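Local coordinates for Mll7089 protein (Mesorhizobium loti, PDB 2OZ8) that is of unknown function but, as a putative mandelate racemase relative of the enolase superfamily, probably binds magnesium and may act as a hydro-lyase, at residues A[131-135]-A[336-340]; A[195-201]-A[223-229]. All blocks are in the same frame, centred on the assembly; numbering follows the deposited sequence. Where two conformers were deposited one is given.

Contact 1 of 2, residues A[131-135]-A[336-340]; sequences NRVKA and GYAYA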
loop_
_atom_site.group_PDB
_atom_site.type_symbol
_atom_site.label_atom_id
_atom_site.label_comp_id
_atom_site.label_asym_id
_atom_site.label_seq_id
_atom_site.Cartn_x
_atom_site.Cartn_y
_atom_site.Cartn_z
ATOM N N ASN A 131 -5.563 34.218 -26.139
ATOM C CA ASN A 131 -5.036 35.412 -25.562
ATOM C C ASN A 131 -5.835 35.883 -24.361
ATOM O O ASN A 131 -5.605 36.973 -23.855
ATOM C CB ASN A 131 -4.809 36.493 -26.644
ATOM C CG ASN A 131 -6.005 37.382 -26.865
ATOM O OD1 ASN A 131 -7.158 36.922 -26.882
ATOM N ND2 ASN A 131 -5.744 38.696 -27.024
ATOM N N ARG A 132 -6.770 35.056 -23.894
ATOM C CA ARG A 132 -7.517 35.463 -22.735
ATOM C C ARG A 132 -7.910 34.345 -21.799
ATOM O O ARG A 132 -7.989 33.174 -22.191
ATOM C CB ARG A 132 -8.742 36.269 -23.131
ATOM C CG ARG A 132 -9.887 35.450 -23.525
ATOM C CD ARG A 132 -11.010 36.278 -23.979
ATOM N NE ARG A 132 -12.098 35.401 -24.360
ATOM C CZ ARG A 132 -13.321 35.836 -24.644
ATOM N NH1 ARG A 132 -13.569 37.152 -24.599
ATOM N NH2 ARG A 132 -14.270 34.964 -24.970
ATOM N N VAL A 133 -8.165 34.740 -20.556
ATOM C CA VAL A 133 -8.587 33.855 -19.492
ATOM C C VAL A 133 -9.626 34.537 -18.611
ATOM O O VAL A 133 -9.574 35.728 -18.404
ATOM C CB VAL A 133 -7.357 33.423 -18.668
ATOM C CG1 VAL A 133 -6.744 34.567 -17.910
ATOM C CG2 VAL A 133 -7.717 32.245 -17.788
ATOM N N LYS A 134 -10.580 33.791 -18.104
ATOM C CA LYS A 134 -11.505 34.305 -17.080
ATOM C C LYS A 134 -10.810 34.764 -15.824
ATOM O O LYS A 134 -9.876 34.106 -15.303
ATOM C CB LYS A 134 -12.473 33.209 -16.678
ATOM C CG LYS A 134 -13.291 32.710 -17.854
ATOM C CD LYS A 134 -14.401 31.787 -17.389
ATOM C CE LYS A 134 -14.128 30.418 -17.849
ATOM N NZ LYS A 134 -15.353 29.614 -17.617
ATOM N N ALA A 135 -11.302 35.867 -15.288
ATOM C CA ALA A 135 -10.726 36.417 -14.087
ATOM C C ALA A 135 -11.814 36.387 -13.015
ATOM O O ALA A 135 -12.969 36.599 -13.317
ATOM C CB ALA A 135 -10.225 37.864 -14.359
ATOM N N GLY A 336 -14.850 40.454 -16.973
ATOM C CA GLY A 336 -14.476 39.199 -16.354
ATOM C C GLY A 336 -13.498 38.349 -17.137
ATOM O O GLY A 336 -13.337 37.155 -16.820
ATOM N N TYR A 337 -12.849 38.932 -18.157
ATOM C CA TYR A 337 -11.746 38.249 -18.833
ATOM C C TYR A 337 -10.455 39.039 -18.743
ATOM O O TYR A 337 -10.454 40.262 -18.950
ATOM C CB TYR A 337 -12.048 38.013 -20.295
ATOM C CG TYR A 337 -12.996 36.876 -20.583
ATOM C CD1 TYR A 337 -12.524 35.576 -20.690
ATOM C CD2 TYR A 337 -14.359 37.114 -20.824
ATOM C CE1 TYR A 337 -13.365 34.538 -20.975
ATOM C CE2 TYR A 337 -15.222 36.076 -21.115
ATOM C CZ TYR A 337 -14.711 34.798 -21.196
ATOM O OH TYR A 337 -15.537 33.750 -21.498
ATOM N N ALA A 338 -9.360 38.343 -18.443
ATOM C CA ALA A 338 -8.052 38.950 -18.436
ATOM C C ALA A 338 -7.422 38.676 -19.785
ATOM O O ALA A 338 -7.545 37.565 -20.342
ATOM C CB ALA A 338 -7.172 38.424 -17.280
ATOM N N TYR A 339 -6.764 39.698 -20.318
ATOM C CA TYR A 339 -6.199 39.613 -21.642
ATOM C C TYR A 339 -4.710 39.721 -21.609
ATOM O O TYR A 339 -4.154 40.699 -21.084
ATOM C CB TYR A 339 -6.750 40.735 -22.490
ATOM C CG TYR A 339 -8.196 40.523 -22.882
ATOM C CD1 TYR A 339 -8.518 39.852 -24.064
ATOM C CD2 TYR A 339 -9.237 40.970 -22.069
ATOM C CE1 TYR A 339 -9.827 39.624 -24.420
ATOM C CE2 TYR A 339 -10.539 40.763 -22.433
ATOM C CZ TYR A 339 -10.833 40.121 -23.618
ATOM O OH TYR A 339 -12.136 39.909 -23.986
ATOM N N ALA A 340 -4.050 38.720 -22.162
ATOM C CA ALA A 340 -2.615 38.803 -22.345
ATOM C C ALA A 340 -2.366 39.687 -23.562
ATOM O O ALA A 340 -2.818 39.357 -24.672
ATOM C CB ALA A 340 -2.029 37.438 -22.551
#
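This contact is an antiparallel strand pairing on the first strand of the barrel, 132-138: strand 337-339, from late in the chain, lies along it, and the axes of 132-135 and 337-339 approach to 4.3 Å, with 141° between their N-to-C directions. Val133 and Ala338 form the hydrogen-bonded pair, Val133 N to Ala338 O at 2.9 Å and Ala338 N to Val133 O at 2.6 Å. Ala340 N to Asn131 O and Ala135 N to Gly336 O, both 2.9 Å, extend the pairing at its two ends. On one face the Arg132 guanidinium lies flat on the Tyr337 ring, planes at 5°, with Arg132 CZ 3.8 Å from the ring centroid, a cation-pi stack; Arg132 NH1 also donates to Tyr339 OH at 3.2 Å. The opposite face is apolar, with Val133 CG1 3.9 Å from Ala338 CB, and packs on Ala307 and Val304 of helix 304-309. Lys134 forms a salt bridge with Glu314 of strand 313-318, a parallel neighbour of strand 132-138, while strand 333-334 pairs with strand 337-339.

Contact 2 of 2, residues A[195-201]-A[223-229]; sequences IDPNEAW and VEDPILR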
loop_
_atom_site.group_PDB
_atom_site.type_symbol
_atom_site.label_atom_id
_atom_site.label_comp_id
_atom_site.label_asym_id
_atom_site.label_seq_id
_atom_site.Cartn_x
_atom_site.Cartn_y
_atom_site.Cartn_z
ATOM N N ILE A 195 -14.588 29.866 -1.671
ATOM C CA ILE A 195 -14.164 30.250 -0.337
ATOM C C ILE A 195 -12.727 29.846 -0.073
ATOM O O ILE A 195 -12.276 28.849 -0.584
ATOM C CB ILE A 195 -15.073 29.709 0.796
ATOM C CG1 ILE A 195 -15.173 28.204 0.741
ATOM C CG2 ILE A 195 -16.456 30.385 0.768
ATOM C CD1 ILE A 195 -15.667 27.562 2.034
ATOM N N ASP A 196 -12.031 30.630 0.755
ATOM C CA ASP A 196 -10.636 30.423 1.106
ATOM C C ASP A 196 -10.441 30.584 2.611
ATOM O O ASP A 196 -10.291 31.692 3.085
ATOM C CB ASP A 196 -9.798 31.465 0.404
ATOM C CG ASP A 196 -8.300 31.210 0.545
ATOM O OD1 ASP A 196 -7.854 30.374 1.378
ATOM O OD2 ASP A 196 -7.550 31.887 -0.173
ATOM N N PRO A 197 -10.464 29.480 3.370
ATOM C CA PRO A 197 -10.213 29.460 4.816
ATOM C C PRO A 197 -8.744 29.642 5.207
ATOM O O PRO A 197 -8.448 29.833 6.383
ATOM C CB PRO A 197 -10.603 28.022 5.215
ATOM C CG PRO A 197 -11.436 27.499 4.039
ATOM C CD PRO A 197 -10.784 28.130 2.857
ATOM N N ASN A 198 -7.824 29.515 4.254
ATOM C CA ASN A 198 -6.406 29.638 4.537
ATOM C C ASN A 198 -5.932 28.835 5.729
ATOM O O ASN A 198 -5.263 29.371 6.641
ATOM C CB ASN A 198 -6.025 31.079 4.711
ATOM C CG ASN A 198 -4.825 31.424 3.913
ATOM O OD1 ASN A 198 -3.684 31.148 4.311
ATOM N ND2 ASN A 198 -5.071 31.995 2.707
ATOM N N GLU A 199 -6.278 27.548 5.698
ATOM C CA GLU A 199 -5.822 26.530 6.643
ATOM C C GLU A 199 -6.451 26.652 8.030
ATOM O O GLU A 199 -5.993 26.022 8.983
ATOM C CB GLU A 199 -4.271 26.471 6.758
ATOM C CG GLU A 199 -3.449 26.328 5.473
ATOM C CD GLU A 199 -1.903 26.009 5.722
ATOM O OE1 GLU A 199 -1.184 26.708 6.432
ATOM O OE2 GLU A 199 -1.348 25.048 5.185
ATOM N N ALA A 200 -7.480 27.484 8.163
ATOM C CA ALA A 200 -8.137 27.672 9.449
ATOM C C ALA A 200 -8.790 26.407 9.970
ATOM O O ALA A 200 -9.038 26.281 11.169
ATOM C CB ALA A 200 -9.181 28.819 9.378
ATOM N N TRP A 201 -9.090 25.464 9.097
ATOM C CA TRP A 201 -9.898 24.297 9.523
ATOM C C TRP A 201 -9.056 23.030 9.665
ATOM O O TRP A 201 -7.993 22.937 9.092
ATOM C CB TRP A 201 -11.050 24.084 8.563
ATOM C CG TRP A 201 -11.982 25.246 8.463
ATOM C CD1 TRP A 201 -12.207 26.195 9.406
ATOM C CD2 TRP A 201 -12.882 25.532 7.381
ATOM N NE1 TRP A 201 -13.187 27.075 8.983
ATOM C CE2 TRP A 201 -13.607 26.706 7.735
ATOM C CE3 TRP A 201 -13.155 24.907 6.163
ATOM C CZ2 TRP A 201 -14.603 27.273 6.914
ATOM C CZ3 TRP A 201 -14.159 25.479 5.327
ATOM C CH2 TRP A 201 -14.872 26.657 5.720
ATOM N N VAL A 223 -13.288 25.302 -2.820
ATOM C CA VAL A 223 -12.775 25.744 -1.546
ATOM C C VAL A 223 -11.250 25.642 -1.654
ATOM O O VAL A 223 -10.691 24.624 -2.088
ATOM C CB VAL A 223 -13.360 24.930 -0.338
ATOM C CG1 VAL A 223 -13.163 23.429 -0.508
ATOM C CG2 VAL A 223 -12.773 25.414 0.996
ATOM N N GLU A 224 -10.571 26.719 -1.265
ATOM C CA GLU A 224 -9.150 26.817 -1.457
ATOM C C GLU A 224 -8.403 26.690 -0.145
ATOM O O GLU A 224 -8.780 27.315 0.812
ATOM C CB GLU A 224 -8.904 28.182 -2.045
ATOM C CG GLU A 224 -7.651 28.288 -2.877
ATOM C CD GLU A 224 -7.647 29.539 -3.754
ATOM O OE1 GLU A 224 -8.682 29.876 -4.407
ATOM O OE2 GLU A 224 -6.585 30.174 -3.779
ATOM N N ASP A 225 -7.335 25.906 -0.100
ATOM C CA ASP A 225 -6.563 25.707 1.115
ATOM C C ASP A 225 -7.385 25.591 2.423
ATOM O O ASP A 225 -7.156 26.344 3.359
ATOM C CB ASP A 225 -5.524 26.807 1.271
ATOM C CG ASP A 225 -4.701 26.988 0.042
ATOM O OD1 ASP A 225 -4.132 25.992 -0.456
ATOM O OD2 ASP A 225 -4.621 28.144 -0.456
ATOM N N PRO A 226 -8.315 24.618 2.507
ATOM C CA PRO A 226 -9.165 24.638 3.700
ATOM C C PRO A 226 -8.443 24.235 4.996
ATOM O O PRO A 226 -8.907 24.616 6.075
ATOM C CB PRO A 226 -10.268 23.623 3.370
ATOM C CG PRO A 226 -9.698 22.706 2.327
ATOM C CD PRO A 226 -8.621 23.491 1.582
ATOM N N ILE A 227 -7.311 23.517 4.898
ATOM C CA ILE A 227 -6.650 22.894 6.029
ATOM C C ILE A 227 -5.132 22.936 5.803
ATOM O O ILE A 227 -4.655 23.229 4.696
ATOM C CB ILE A 227 -7.125 21.375 6.245
ATOM C CG1 ILE A 227 -6.696 20.460 5.065
ATOM C CG2 ILE A 227 -8.649 21.250 6.471
ATOM C CD1 ILE A 227 -6.765 18.955 5.266
ATOM N N LEU A 228 -4.390 22.696 6.890
ATOM C CA LEU A 228 -2.950 22.457 6.882
ATOM C C LEU A 228 -2.507 21.802 5.617
ATOM O O LEU A 228 -2.930 20.708 5.317
ATOM C CB LEU A 228 -2.572 21.562 8.072
ATOM C CG LEU A 228 -1.161 21.777 8.587
ATOM C CD1 LEU A 228 -0.929 23.282 8.874
ATOM C CD2 LEU A 228 -0.846 20.937 9.826
ATOM N N ARG A 229 -1.663 22.467 4.853
ATOM C CA ARG A 229 -1.271 21.980 3.539
ATOM C C ARG A 229 -0.496 20.651 3.561
ATOM O O ARG A 229 -0.387 19.979 2.552
ATOM C CB ARG A 229 -0.401 23.009 2.880
ATOM C CG ARG A 229 1.015 23.036 3.411
ATOM C CD ARG A 229 1.613 24.376 3.122
ATOM N NE ARG A 229 2.734 24.594 4.001
ATOM C CZ ARG A 229 2.607 25.122 5.216
ATOM N NH1 ARG A 229 1.402 25.479 5.653
ATOM N NH2 ARG A 229 3.681 25.280 5.996
HETATM O O HOH W 1 -5.595 21.783 9.352
#
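Glu199 OE2 receives two hydrogen bonds, from Arg229 N at 2.6 Å and from Arg229 NH1 at 2.8 Å, the latter within a salt bridge, so one carboxylate oxygen ties the loop that follows strand 192-196 to both backbone and side chain of Arg229. Backbone bonds continue the connection: Glu224 N to Ile195 O and Glu199 N to Asp225 O, both 2.8 Å, and Trp201 N to Pro226 O at 3.1 Å. A water links Trp201 O (2.7 Å) to Leu228 N (2.9 Å). Pro197 to Ala200 form a type I' turn, closed by Ala200 N to Pro197 O at 3.1 Å, which presents Glu199 N to Asp225 O, in the loop after strand 222-224. Asp196 and Glu224 bring their carboxylates close, Asp196 OD2 to Glu224 OE2 at 4.1 Å; Lys167 forms a salt bridge with Asp196 and Lys165 one with Glu224, which also accepts a hydrogen bond from Trp222 NE1. Around this polar network are apolar contacts, Ile195 CG1 to Val223 CG2 at 3.7 Å and Pro197 CG to Pro226 CB at 4.1 Å, while Trp201 CE3 lies 4.2 Å from Pro226 CB. Arg91 of a second subunit bonds to Glu199 O. Parallel strands joined through helix 203-215 make a beta-alpha-beta unit of the TIM barrel; acidic Asp196 and Glu224 at the C-terminal strand ends are consistent with the magnesium site of the enolase superfamily.

Both contacts belong to the same mixed sheet, whose parallel strands form the barrel, yet they do not touch: their centres are 26 Å apart and their nearest atoms about 11 Å. Along the chain contact 2 falls wholly within the part that contact 1 brackets, since 195-229 lies between 131-135 and 336-340. Strand 163-167 bridges them in the sheet, pairing in parallel with strand 132-138 on one side and strand 192-196 on the other. Contact 1 thus brings the late strand 337-339 back to the first barrel strand, near its N-terminal end, whereas contact 2 joins two successive strands and the loops leaving their C-terminal ends, where enolase-superfamily active sites lie.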